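Local coordinates for hypothetical protein PH1952 (Pyrococcus horikoshii, PDB 1ZJJ) that is a putative magnesium-dependent phosphatase of the haloacid dehalogenase (HAD) superfamily, at residues Met77-Asp82 / Met192-Arg197; Glu133-Ala138 / Ala172-Ala177. One frame throughout, in Å; residues are numbered along the deposited sequence.

Contact 1: Met77-Asp82 / Met192-Arg197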
ATOM      1  N   MET B  77     -13.493   1.326  19.394  1.00 16.79           N
ATOM      2  CA  MET B  77     -14.151   0.039  19.195  1.00 17.53           C
ATOM      3  C   MET B  77     -15.152  -0.253  20.310  1.00 17.75           C
ATOM      4  O   MET B  77     -16.284  -0.651  20.051  1.00 18.24           O
ATOM      5  CB  MET B  77     -13.101  -1.076  19.118  1.00 16.51           C
ATOM      6  CG  MET B  77     -12.177  -0.936  17.916  1.00 17.83           C
ATOM      7  SD  MET B  77     -10.781  -2.072  17.920  1.00 17.23           S
ATOM      8  CE  MET B  77     -11.578  -3.547  17.283  1.00 19.94           C
ATOM      9  N   SER B  78     -14.730  -0.043  21.551  1.00 18.44           N
ATOM     10  CA  SER B  78     -15.585  -0.285  22.699  1.00 19.68           C
ATOM     11  C   SER B  78     -16.863   0.557  22.664  1.00 21.84           C
ATOM     12  O   SER B  78     -17.958   0.066  22.952  1.00 19.00           O
ATOM     13  CB  SER B  78     -14.811   0.011  23.983  1.00 21.42           C
ATOM     14  OG  SER B  78     -15.512  -0.457  25.117  1.00 26.52           O
ATOM     15  N   LYS B  79     -16.715   1.824  22.296  1.00 22.55           N
ATOM     16  CA  LYS B  79     -17.838   2.749  22.253  1.00 24.25           C
ATOM     17  C   LYS B  79     -18.752   2.678  21.036  1.00 24.82           C
ATOM     18  O   LYS B  79     -19.960   2.870  21.167  1.00 26.35           O
ATOM     19  CB  LYS B  79     -17.318   4.184  22.380  1.00 24.73           C
ATOM     20  CG  LYS B  79     -18.404   5.235  22.482  1.00 26.07           C
ATOM     21  CD  LYS B  79     -17.806   6.620  22.681  1.00 26.95           C
ATOM     22  CE  LYS B  79     -18.875   7.594  23.140  1.00 29.38           C
ATOM     23  NZ  LYS B  79     -18.390   9.001  23.183  1.00 28.34           N
ATOM     24  N   HIS B  80     -18.194   2.380  19.867  1.00 23.41           N
ATOM     25  CA  HIS B  80     -18.980   2.385  18.639  1.00 24.07           C
ATOM     26  C   HIS B  80     -19.156   1.101  17.831  1.00 23.89           C
ATOM     27  O   HIS B  80     -19.825   1.125  16.804  1.00 24.61           O
ATOM     28  CB  HIS B  80     -18.417   3.465  17.706  1.00 23.99           C
ATOM     29  CG  HIS B  80     -18.391   4.832  18.311  1.00 25.37           C
ATOM     30  ND1 HIS B  80     -19.539   5.531  18.621  1.00 26.45           N
ATOM     31  CD2 HIS B  80     -17.358   5.629  18.679  1.00 26.40           C
ATOM     32  CE1 HIS B  80     -19.215   6.696  19.152  1.00 27.72           C
ATOM     33  NE2 HIS B  80     -17.895   6.780  19.200  1.00 25.15           N
ATOM     34  N   LEU B  81     -18.572  -0.011  18.257  1.00 21.85           N
ATOM     35  CA  LEU B  81     -18.724  -1.234  17.475  1.00 19.93           C
ATOM     36  C   LEU B  81     -19.253  -2.384  18.313  1.00 19.39           C
ATOM     37  O   LEU B  81     -19.308  -2.294  19.539  1.00 20.60           O
ATOM     38  CB  LEU B  81     -17.384  -1.623  16.844  1.00 19.01           C
ATOM     39  CG  LEU B  81     -16.702  -0.558  15.974  1.00 19.58           C
ATOM     40  CD1 LEU B  81     -15.315  -1.057  15.563  1.00 20.43           C
ATOM     41  CD2 LEU B  81     -17.549  -0.248  14.738  1.00 20.81           C
ATOM     42  N   ASP B  82     -19.651  -3.462  17.648  1.00 18.54           N
ATOM     43  CA  ASP B  82     -20.168  -4.631  18.350  1.00 19.95           C
ATOM     44  C   ASP B  82     -19.052  -5.641  18.557  1.00 19.66           C
ATOM     45  O   ASP B  82     -18.351  -6.003  17.621  1.00 20.42           O
ATOM     46  CB  ASP B  82     -21.303  -5.262  17.555  1.00 21.46           C
ATOM     47  CG  ASP B  82     -22.388  -4.269  17.224  1.00 21.67           C
ATOM     48  OD1 ASP B  82     -22.899  -3.612  18.156  1.00 22.87           O
ATOM     49  OD2 ASP B  82     -22.720  -4.143  16.031  1.00 24.99           O
ATOM     50  N   MET B 192      -9.849  10.235  17.358  1.00 18.33           N
ATOM     51  CA  MET B 192      -8.787  10.662  18.267  1.00 19.01           C
ATOM     52  C   MET B 192      -9.266  11.868  19.066  1.00 19.85           C
ATOM     53  O   MET B 192      -8.991  11.984  20.257  1.00 19.00           O
ATOM     54  CB  MET B 192      -7.527  11.037  17.485  1.00 20.23           C
ATOM     55  CG  MET B 192      -6.266  11.074  18.330  1.00 21.87           C
ATOM     56  SD  MET B 192      -5.743   9.406  18.791  1.00 26.16           S
ATOM     57  CE  MET B 192      -4.043   9.446  18.312  1.00 20.89           C
ATOM     58  N   TYR B 193      -9.984  12.769  18.401  1.00 20.47           N
ATOM     59  CA  TYR B 193     -10.505  13.960  19.068  1.00 21.22           C
ATOM     60  C   TYR B 193     -11.531  13.538  20.107  1.00 20.57           C
ATOM     61  O   TYR B 193     -11.604  14.108  21.191  1.00 20.47           O
ATOM     62  CB  TYR B 193     -11.169  14.905  18.063  1.00 22.27           C
ATOM     63  CG  TYR B 193     -11.700  16.177  18.697  1.00 25.45           C
ATOM     64  CD1 TYR B 193     -10.828  17.151  19.184  1.00 24.48           C
ATOM     65  CD2 TYR B 193     -13.070  16.387  18.842  1.00 26.24           C
ATOM     66  CE1 TYR B 193     -11.309  18.302  19.803  1.00 26.67           C
ATOM     67  CE2 TYR B 193     -13.562  17.537  19.458  1.00 27.39           C
ATOM     68  CZ  TYR B 193     -12.677  18.486  19.938  1.00 25.79           C
ATOM     69  OH  TYR B 193     -13.155  19.603  20.578  1.00 27.13           O
ATOM     70  N   GLU B 194     -12.329  12.532  19.766  1.00 21.68           N
ATOM     71  CA  GLU B 194     -13.344  12.040  20.683  1.00 21.66           C
ATOM     72  C   GLU B 194     -12.682  11.581  21.972  1.00 20.82           C
ATOM     73  O   GLU B 194     -13.211  11.799  23.057  1.00 19.79           O
ATOM     74  CB  GLU B 194     -14.136  10.894  20.044  1.00 22.21           C
ATOM     75  CG  GLU B 194     -15.118  10.234  20.987  1.00 25.17           C
ATOM     76  CD  GLU B 194     -16.052   9.267  20.282  1.00 27.07           C
ATOM     77  OE1 GLU B 194     -15.575   8.471  19.450  1.00 26.62           O
ATOM     78  OE2 GLU B 194     -17.264   9.297  20.572  1.00 29.46           O
ATOM     79  N   VAL B 195     -11.515  10.953  21.857  1.00 19.60           N
ATOM     80  CA  VAL B 195     -10.802  10.491  23.047  1.00 21.35           C
ATOM     81  C   VAL B 195     -10.267  11.646  23.896  1.00 20.40           C
ATOM     82  O   VAL B 195     -10.378  11.629  25.120  1.00 21.46           O
ATOM     83  CB  VAL B 195      -9.639   9.549  22.668  1.00 20.86           C
ATOM     84  CG1 VAL B 195      -8.804   9.231  23.895  1.00 21.60           C
ATOM     85  CG2 VAL B 195     -10.201   8.260  22.086  1.00 19.50           C
ATOM     86  N   VAL B 196      -9.685  12.647  23.244  1.00 21.08           N
ATOM     87  CA  VAL B 196      -9.160  13.815  23.948  1.00 20.81           C
ATOM     88  C   VAL B 196     -10.295  14.519  24.686  1.00 22.27           C
ATOM     89  O   VAL B 196     -10.163  14.888  25.848  1.00 22.30           O
ATOM     90  CB  VAL B 196      -8.506  14.818  22.956  1.00 18.98           C
ATOM     91  CG1 VAL B 196      -8.209  16.139  23.660  1.00 17.52           C
ATOM     92  CG2 VAL B 196      -7.220  14.229  22.382  1.00 18.97           C
ATOM     93  N   ARG B 197     -11.414  14.697  23.991  1.00 24.31           N
ATOM     94  CA  ARG B 197     -12.585  15.366  24.546  1.00 26.55           C
ATOM     95  C   ARG B 197     -13.162  14.693  25.766  1.00 28.77           C
ATOM     96  O   ARG B 197     -13.637  15.343  26.696  1.00 30.34           O
ATOM     97  CB  ARG B 197     -13.679  15.470  23.489  1.00 27.17           C
ATOM     98  CG  ARG B 197     -13.814  16.852  22.951  1.00 27.85           C
ATOM     99  CD  ARG B 197     -14.027  17.802  24.099  1.00 29.01           C
ATOM    100  NE  ARG B 197     -13.810  19.175  23.691  1.00 30.39           N
ATOM    101  CZ  ARG B 197     -13.407  20.148  24.494  1.00 30.65           C
ATOM    102  NH1 ARG B 197     -13.160  19.923  25.775  1.00 31.18           N
ATOM    103  NH2 ARG B 197     -13.267  21.356  23.993  1.00 30.30           N
TER
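The imidazole of His80 meets the carboxylate of Glu194 edge to edge, the two planes only 20° apart, while the aliphatic start of Lys79 lies over one face of the ring, its CG 3.6 Å above the plane and displaced toward the rim. This His-carboxylate hydrogen bond, with a salt bridge beside it, joins the C-terminal end of helix 69-80 to helix 190-199 at the surface of the HAD fold. The ring nitrogen NE2 points between the two carboxylate oxygens, with Glu194 CD in the plane of the ring. The bond is therefore forked: NE2 of His80 donates to OE1 and to OE2 of Glu194, 2.9 Å each, and both oxygens use their syn lone pairs. Neither branch is straight, with N-H...O angles of 143° to OE1 and 151° to OE2, as expected when one N-H is divided between two acceptors.

Lys79 reaches the same carboxylate from another side. Its CG stands anti to the backbone N and the chain runs out extended, bringing the ammonium to the glutamate with the methylenes alongside the imidazole. Glu194 is extended too and comes from the opposite direction, bridging helices whose nearest CA atoms here, those of Lys79 and Glu194, are 10.4 Å apart. A second aromatic group, Tyr76 one turn back, meets the His80 ring obliquely. Beneath the polar bridge, Val195 packs on Ala72 and Leu75 of helix 69-80. The ammonium of Lys79 probably favours the ionised form of Glu194. Glu194 OE2 thus takes two donors: His80 NE2, with OE2 close to the plane of its ring, and Lys79 NZ, 2.9 Å from OE2, from above the carboxylate plane.

Contact 2: Glu133-Ala138 / Ala172-Ala177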
ATOM      1  N   GLU B 133       1.555 -12.545   3.834  1.00 19.39           N
ATOM      2  CA  GLU B 133       0.573 -13.433   4.450  1.00 20.85           C
ATOM      3  C   GLU B 133      -0.407 -12.649   5.326  1.00 20.56           C
ATOM      4  O   GLU B 133      -1.618 -12.885   5.284  1.00 19.92           O
ATOM      5  CB  GLU B 133       1.285 -14.515   5.270  1.00 21.76           C
ATOM      6  CG  GLU B 133       0.345 -15.442   6.022  1.00 24.44           C
ATOM      7  CD  GLU B 133       1.056 -16.606   6.687  1.00 24.67           C
ATOM      8  OE1 GLU B 133       2.123 -16.394   7.298  1.00 24.26           O
ATOM      9  OE2 GLU B 133       0.535 -17.735   6.609  1.00 25.77           O
ATOM     10  N   LYS B 134       0.110 -11.714   6.116  1.00 19.97           N
ATOM     11  CA  LYS B 134      -0.760 -10.906   6.963  1.00 19.49           C
ATOM     12  C   LYS B 134      -1.719 -10.079   6.106  1.00 18.63           C
ATOM     13  O   LYS B 134      -2.914 -10.008   6.396  1.00 18.83           O
ATOM     14  CB  LYS B 134       0.068  -9.992   7.866  1.00 21.42           C
ATOM     15  CG  LYS B 134       0.852 -10.728   8.938  1.00 22.81           C
ATOM     16  CD  LYS B 134       1.483  -9.757   9.918  1.00 26.48           C
ATOM     17  CE  LYS B 134       2.347 -10.479  10.935  1.00 26.84           C
ATOM     18  NZ  LYS B 134       2.912  -9.523  11.930  1.00 30.66           N
ATOM     19  N   LEU B 135      -1.201  -9.449   5.051  1.00 18.57           N
ATOM     20  CA  LEU B 135      -2.045  -8.657   4.158  1.00 18.75           C
ATOM     21  C   LEU B 135      -3.135  -9.527   3.535  1.00 19.32           C
ATOM     22  O   LEU B 135      -4.266  -9.081   3.329  1.00 18.78           O
ATOM     23  CB  LEU B 135      -1.209  -8.037   3.033  1.00 18.34           C
ATOM     24  CG  LEU B 135      -0.200  -6.970   3.449  1.00 19.63           C
ATOM     25  CD1 LEU B 135       0.598  -6.523   2.232  1.00 18.18           C
ATOM     26  CD2 LEU B 135      -0.941  -5.790   4.078  1.00 19.05           C
ATOM     27  N   LYS B 136      -2.777 -10.769   3.228  1.00 17.58           N
ATOM     28  CA  LYS B 136      -3.708 -11.710   2.623  1.00 17.75           C
ATOM     29  C   LYS B 136      -4.918 -11.980   3.522  1.00 17.36           C
ATOM     30  O   LYS B 136      -6.058 -11.763   3.119  1.00 17.56           O
ATOM     31  CB  LYS B 136      -2.984 -13.023   2.313  1.00 18.14           C
ATOM     32  CG  LYS B 136      -3.873 -14.092   1.685  1.00 21.33           C
ATOM     33  CD  LYS B 136      -3.144 -15.425   1.552  1.00 21.83           C
ATOM     34  CE  LYS B 136      -2.754 -16.009   2.907  1.00 25.34           C
ATOM     35  NZ  LYS B 136      -2.144 -17.366   2.764  1.00 25.07           N
ATOM     36  N   TYR B 137      -4.676 -12.453   4.740  1.00 17.93           N
ATOM     37  CA  TYR B 137      -5.781 -12.738   5.651  1.00 18.93           C
ATOM     38  C   TYR B 137      -6.578 -11.493   6.014  1.00 18.91           C
ATOM     39  O   TYR B 137      -7.799 -11.556   6.163  1.00 19.01           O
ATOM     40  CB  TYR B 137      -5.264 -13.443   6.907  1.00 20.97           C
ATOM     41  CG  TYR B 137      -4.861 -14.865   6.611  1.00 21.16           C
ATOM     42  CD1 TYR B 137      -5.778 -15.756   6.062  1.00 22.80           C
ATOM     43  CD2 TYR B 137      -3.550 -15.300   6.803  1.00 23.22           C
ATOM     44  CE1 TYR B 137      -5.402 -17.047   5.700  1.00 24.60           C
ATOM     45  CE2 TYR B 137      -3.159 -16.596   6.445  1.00 23.73           C
ATOM     46  CZ  TYR B 137      -4.095 -17.460   5.893  1.00 25.08           C
ATOM     47  OH  TYR B 137      -3.738 -18.738   5.524  1.00 27.37           O
ATOM     48  N   ALA B 138      -5.901 -10.355   6.136  1.00 18.15           N
ATOM     49  CA  ALA B 138      -6.600  -9.119   6.463  1.00 18.08           C
ATOM     50  C   ALA B 138      -7.550  -8.773   5.317  1.00 17.75           C
ATOM     51  O   ALA B 138      -8.683  -8.349   5.538  1.00 19.56           O
ATOM     52  CB  ALA B 138      -5.598  -7.986   6.681  1.00 18.44           C
ATOM     53  N   ALA B 172      -2.878   1.757   3.166  1.00 15.37           N
ATOM     54  CA  ALA B 172      -3.125   2.052   1.760  1.00 16.05           C
ATOM     55  C   ALA B 172      -3.173   0.775   0.933  1.00 15.95           C
ATOM     56  O   ALA B 172      -4.040   0.622   0.072  1.00 16.10           O
ATOM     57  CB  ALA B 172      -2.046   2.989   1.220  1.00 16.65           C
ATOM     58  N   ALA B 173      -2.239  -0.137   1.189  1.00 14.97           N
ATOM     59  CA  ALA B 173      -2.200  -1.405   0.467  1.00 14.84           C
ATOM     60  C   ALA B 173      -3.507  -2.175   0.662  1.00 16.83           C
ATOM     61  O   ALA B 173      -4.063  -2.716  -0.291  1.00 18.22           O
ATOM     62  CB  ALA B 173      -1.027  -2.246   0.945  1.00 12.22           C
ATOM     63  N   LEU B 174      -4.003  -2.213   1.896  1.00 17.47           N
ATOM     64  CA  LEU B 174      -5.240  -2.929   2.191  1.00 18.53           C
ATOM     65  C   LEU B 174      -6.458  -2.236   1.589  1.00 19.02           C
ATOM     66  O   LEU B 174      -7.429  -2.894   1.213  1.00 19.11           O
ATOM     67  CB  LEU B 174      -5.400  -3.095   3.700  1.00 18.20           C
ATOM     68  CG  LEU B 174      -4.432  -4.116   4.296  1.00 18.68           C
ATOM     69  CD1 LEU B 174      -4.576  -4.137   5.803  1.00 20.14           C
ATOM     70  CD2 LEU B 174      -4.709  -5.501   3.695  1.00 21.53           C
ATOM     71  N   LYS B 175      -6.403  -0.912   1.481  1.00 18.32           N
ATOM     72  CA  LYS B 175      -7.502  -0.159   0.879  1.00 18.52           C
ATOM     73  C   LYS B 175      -7.624  -0.581  -0.589  1.00 19.22           C
ATOM     74  O   LYS B 175      -8.726  -0.773  -1.106  1.00 19.40           O
ATOM     75  CB  LYS B 175      -7.227   1.345   0.964  1.00 19.27           C
ATOM     76  CG  LYS B 175      -8.320   2.220   0.355  1.00 23.27           C
ATOM     77  CD  LYS B 175      -8.086   3.697   0.672  1.00 26.26           C
ATOM     78  CE  LYS B 175      -6.781   4.197   0.063  1.00 31.59           C
ATOM     79  NZ  LYS B 175      -6.400   5.572   0.502  1.00 34.81           N
ATOM     80  N   VAL B 176      -6.480  -0.722  -1.253  1.00 18.22           N
ATOM     81  CA  VAL B 176      -6.452  -1.134  -2.653  1.00 18.69           C
ATOM     82  C   VAL B 176      -6.864  -2.593  -2.830  1.00 16.71           C
ATOM     83  O   VAL B 176      -7.607  -2.926  -3.750  1.00 16.70           O
ATOM     84  CB  VAL B 176      -5.047  -0.926  -3.262  1.00 17.81           C
ATOM     85  CG1 VAL B 176      -4.931  -1.643  -4.606  1.00 18.93           C
ATOM     86  CG2 VAL B 176      -4.800   0.554  -3.444  1.00 20.80           C
ATOM     87  N   ALA B 177      -6.394  -3.457  -1.935  1.00 17.52           N
ATOM     88  CA  ALA B 177      -6.714  -4.878  -2.018  1.00 19.76           C
ATOM     89  C   ALA B 177      -8.157  -5.203  -1.640  1.00 20.88           C
ATOM     90  O   ALA B 177      -8.717  -6.180  -2.126  1.00 20.52           O
ATOM     91  CB  ALA B 177      -5.759  -5.672  -1.144  1.00 19.10           C
TER
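Leu174 reaches across to Leu135 and Ala138, and the two leucine side chains cross obliquely, meeting through their CD2 methyls. Leu135 CD2 lies 3.8 Å from Leu174 CD2. In both residues CG is anti to the carbonyl carbon (chi1 -67° in Leu135, -72° in Leu174), which carries the branched ends into the space between the helices although neither CB points straight across. Leu174 CD2 rests 3.6 Å from the backbone oxygen Leu135 O, which is also hydrogen-bonded to the hydroxyl of Thr139. One turn along, Ala138 aims its CB at the fork of Leu174, 4.0 Å from CD2 and almost as near to CD1. The backbones come near here, the CA atoms of Leu135 and Leu174 lying 6.8 Å apart, and the small Ala138 side chain takes up little room beside them. An alanine in place of Leu174 would remove both methyls and is likely to open a gap beside Leu135 and Ala138, leaving the Leu135 side chain freer to turn. The second subunit packs against Lys136, Tyr137, Ala172 and Val176, while the contact itself joins helix 132-143 to helix 167-178, with Ala138 also touching Phe87 and Ile89 of strand 86-89.

Contact 2 is nested along the chain inside the loop closed by contact 1, yet the two do not touch: their centres are 24 Å apart and their nearest atoms about 13 Å. Contact 1 is a polar, surface bridge, 13 Å from the centre of the chain to its own centre; contact 2 is buried and apolar, 21 Å out, and lies close to the second subunit. Residues 77-82 and 133-138 are both tied to the four-stranded parallel sheet, through strands 121-124 and 86-89 respectively. Both contacts lie away from the magnesium site of Asp7, Asp9 and Asp210, the first two of which fit the DxD pattern of HAD enzymes.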